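Local coordinates for conserved protein (Methanosarcina mazei, PDB 2NR4) that binds flavin mononucleotide as a flavoprotein of the DUF447 family, at the interface of chains A and B. Numbering follows the deposited sequence. Chains: chain A/B, Conserved hypothetical protein.

The interface of chains A and B. Residues chain A 155-156, 161; chain B 32, 81-82, 160, 164.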
ATOM      1  N   VAL A 155      -6.207  -0.867  -2.585  1.00 23.75           N
ATOM      2  CA  VAL A 155      -5.776   0.069  -3.643  1.00 23.00           C
ATOM      3  C   VAL A 155      -4.726   0.985  -3.036  1.00 23.52           C
ATOM      4  O   VAL A 155      -4.865   1.335  -1.826  1.00 22.82           O
ATOM      5  CB  VAL A 155      -6.981   0.872  -4.228  1.00 21.91           C
ATOM      6  CG1 VAL A 155      -7.512   1.897  -3.204  1.00 26.06           C
ATOM      7  CG2 VAL A 155      -6.579   1.629  -5.522  1.00 22.50           C
ATOM      8  N   PRO A 156      -3.696   1.401  -3.827  1.00 21.26           N
ATOM      9  CA  PRO A 156      -2.735   2.359  -3.249  1.00 21.79           C
ATOM     10  C   PRO A 156      -3.418   3.643  -2.741  1.00 21.04           C
ATOM     11  O   PRO A 156      -4.328   4.242  -3.403  1.00 20.76           O
ATOM     12  CB  PRO A 156      -1.765   2.630  -4.422  1.00 21.89           C
ATOM     13  CG  PRO A 156      -1.755   1.261  -5.170  1.00 21.96           C
ATOM     14  CD  PRO A 156      -3.275   1.010  -5.197  1.00 23.55           C
ATOM     15  N   ASN A 161      -0.314   5.227   3.367  1.00 19.52           N
ATOM     16  CA  ASN A 161       1.140   5.202   3.311  1.00 19.41           C
ATOM     17  C   ASN A 161       1.759   6.245   4.241  1.00 19.91           C
ATOM     18  O   ASN A 161       2.800   6.007   4.848  1.00 19.39           O
ATOM     19  CB  ASN A 161       1.597   5.428   1.864  1.00 19.62           C
ATOM     20  CG  ASN A 161       1.123   4.338   0.922  1.00 19.01           C
ATOM     21  OD1 ASN A 161       0.577   3.303   1.323  1.00 17.37           O
ATOM     22  ND2 ASN A 161       1.320   4.578  -0.383  1.00 17.71           N
TER
ATOM     23  N   GLU B  32      -5.310   5.725  -5.584  1.00 20.64           N
ATOM     24  CA  GLU B  32      -4.316   6.026  -6.613  1.00 19.91           C
ATOM     25  C   GLU B  32      -4.379   4.897  -7.667  1.00 19.60           C
ATOM     26  O   GLU B  32      -3.971   3.750  -7.410  1.00 20.14           O
ATOM     27  CB  GLU B  32      -2.904   6.202  -6.037  1.00 21.63           C
ATOM     28  CG  GLU B  32      -2.841   7.261  -4.865  1.00 22.62           C
ATOM     29  CD  GLU B  32      -3.020   8.693  -5.333  1.00 29.85           C
ATOM     30  OE1 GLU B  32      -2.906   8.972  -6.559  1.00 32.12           O
ATOM     31  OE2 GLU B  32      -3.222   9.579  -4.462  1.00 29.11           O
ATOM     32  N   VAL B  81      -3.913  -0.990 -10.295  1.00 22.67           N
ATOM     33  CA  VAL B  81      -2.632  -1.594 -10.663  1.00 24.22           C
ATOM     34  C   VAL B  81      -1.728  -1.704  -9.395  1.00 24.42           C
ATOM     35  O   VAL B  81      -1.575  -0.741  -8.657  1.00 25.73           O
ATOM     36  CB  VAL B  81      -2.004  -0.677 -11.741  1.00 23.93           C
ATOM     37  CG1 VAL B  81      -0.508  -0.832 -11.844  1.00 25.64           C
ATOM     38  CG2 VAL B  81      -2.725  -0.952 -13.111  1.00 24.83           C
ATOM     39  N   TYR B  82      -1.144  -2.866  -9.149  1.00 24.83           N
ATOM     40  CA  TYR B  82      -0.216  -2.976  -8.022  1.00 24.91           C
ATOM     41  C   TYR B  82       1.245  -3.017  -8.495  1.00 25.45           C
ATOM     42  O   TYR B  82       2.164  -3.099  -7.691  1.00 25.85           O
ATOM     43  CB  TYR B  82      -0.496  -4.262  -7.248  1.00 25.66           C
ATOM     44  CG  TYR B  82      -1.905  -4.393  -6.714  1.00 26.91           C
ATOM     45  CD1 TYR B  82      -2.540  -3.326  -6.074  1.00 27.75           C
ATOM     46  CD2 TYR B  82      -2.578  -5.613  -6.787  1.00 23.87           C
ATOM     47  CE1 TYR B  82      -3.846  -3.463  -5.579  1.00 27.41           C
ATOM     48  CE2 TYR B  82      -3.863  -5.759  -6.260  1.00 26.27           C
ATOM     49  CZ  TYR B  82      -4.485  -4.684  -5.654  1.00 24.95           C
ATOM     50  OH  TYR B  82      -5.765  -4.805  -5.127  1.00 25.18           O
ATOM     51  N   PHE B 160       7.543   0.247  -2.605  1.00 18.38           N
ATOM     52  CA  PHE B 160       6.455   0.574  -3.565  1.00 19.54           C
ATOM     53  C   PHE B 160       5.863   1.968  -3.230  1.00 20.00           C
ATOM     54  O   PHE B 160       5.635   2.820  -4.128  1.00 19.78           O
ATOM     55  CB  PHE B 160       5.356  -0.484  -3.516  1.00 20.84           C
ATOM     56  CG  PHE B 160       4.181  -0.151  -4.409  1.00 21.91           C
ATOM     57  CD1 PHE B 160       4.151  -0.605  -5.738  1.00 24.40           C
ATOM     58  CD2 PHE B 160       3.134   0.671  -3.947  1.00 21.18           C
ATOM     59  CE1 PHE B 160       3.062  -0.272  -6.576  1.00 25.08           C
ATOM     60  CE2 PHE B 160       2.037   1.002  -4.776  1.00 26.13           C
ATOM     61  CZ  PHE B 160       2.013   0.547  -6.101  1.00 24.95           C
ATOM     62  N   LEU B 164       5.707   5.343  -5.629  1.00 19.04           N
ATOM     63  CA  LEU B 164       4.481   6.126  -5.846  1.00 20.92           C
ATOM     64  C   LEU B 164       4.767   7.622  -5.572  1.00 20.93           C
ATOM     65  O   LEU B 164       4.400   8.517  -6.368  1.00 21.43           O
ATOM     66  CB  LEU B 164       3.371   5.598  -4.915  1.00 20.42           C
ATOM     67  CG  LEU B 164       1.996   6.259  -4.999  1.00 22.48           C
ATOM     68  CD1 LEU B 164       1.398   6.116  -6.405  1.00 28.20           C
ATOM     69  CD2 LEU B 164       0.997   5.586  -3.962  1.00 24.08           C
TER
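A:Pro156 packs one side of its ring against B:Phe160 and B:Leu164, two residues one turn apart on helix 158-173 of the partner, in a two-fold related patch between copies of this DUF447 flavoprotein; the pairing may reflect the biological dimer. CG of the proline leads, lying 3.8 Å from B:Phe160 CE2 and 3.9 Å from B:Phe160 CZ, so the far end of the phenyl ring meets the pyrrolidine at a slant. A chi1 of 176° sets CG of B:Phe160 opposite its backbone N and beside the carbonyl carbon, which directs the CE2/CZ end of the ring at the proline. On the next carbon, A:Pro156 CB sits 4.1 Å from the B:Leu164 methyl CD2. That methyl also faces the side-chain amide of A:Asn161, whose ND2 approaches to 3.7 Å from B:Leu164 CD2; the two side chains run nearly perpendicular, and the contact is van der Waals.

Toward the rim, strand 29-37 of chain B borders the proline. B:Glu32 contributes its aliphatic stem, CB lying 4.1 Å from A:Pro156 CB, while its carboxylate bends away at chi2. The polar contact is between backbones: B:Glu32 N donates to A:Pro156 O at 2.8 Å, nearly straight (172° at the hydrogen), with the donor tilted 24° from the carbonyl plane. The carbonyl of the same glutamate comes back beside the ring, O standing 3.6 Å from A:Pro156 CD. A:Val155 adds a peripheral touch, CG2 to B:Glu32 O at 3.9 Å.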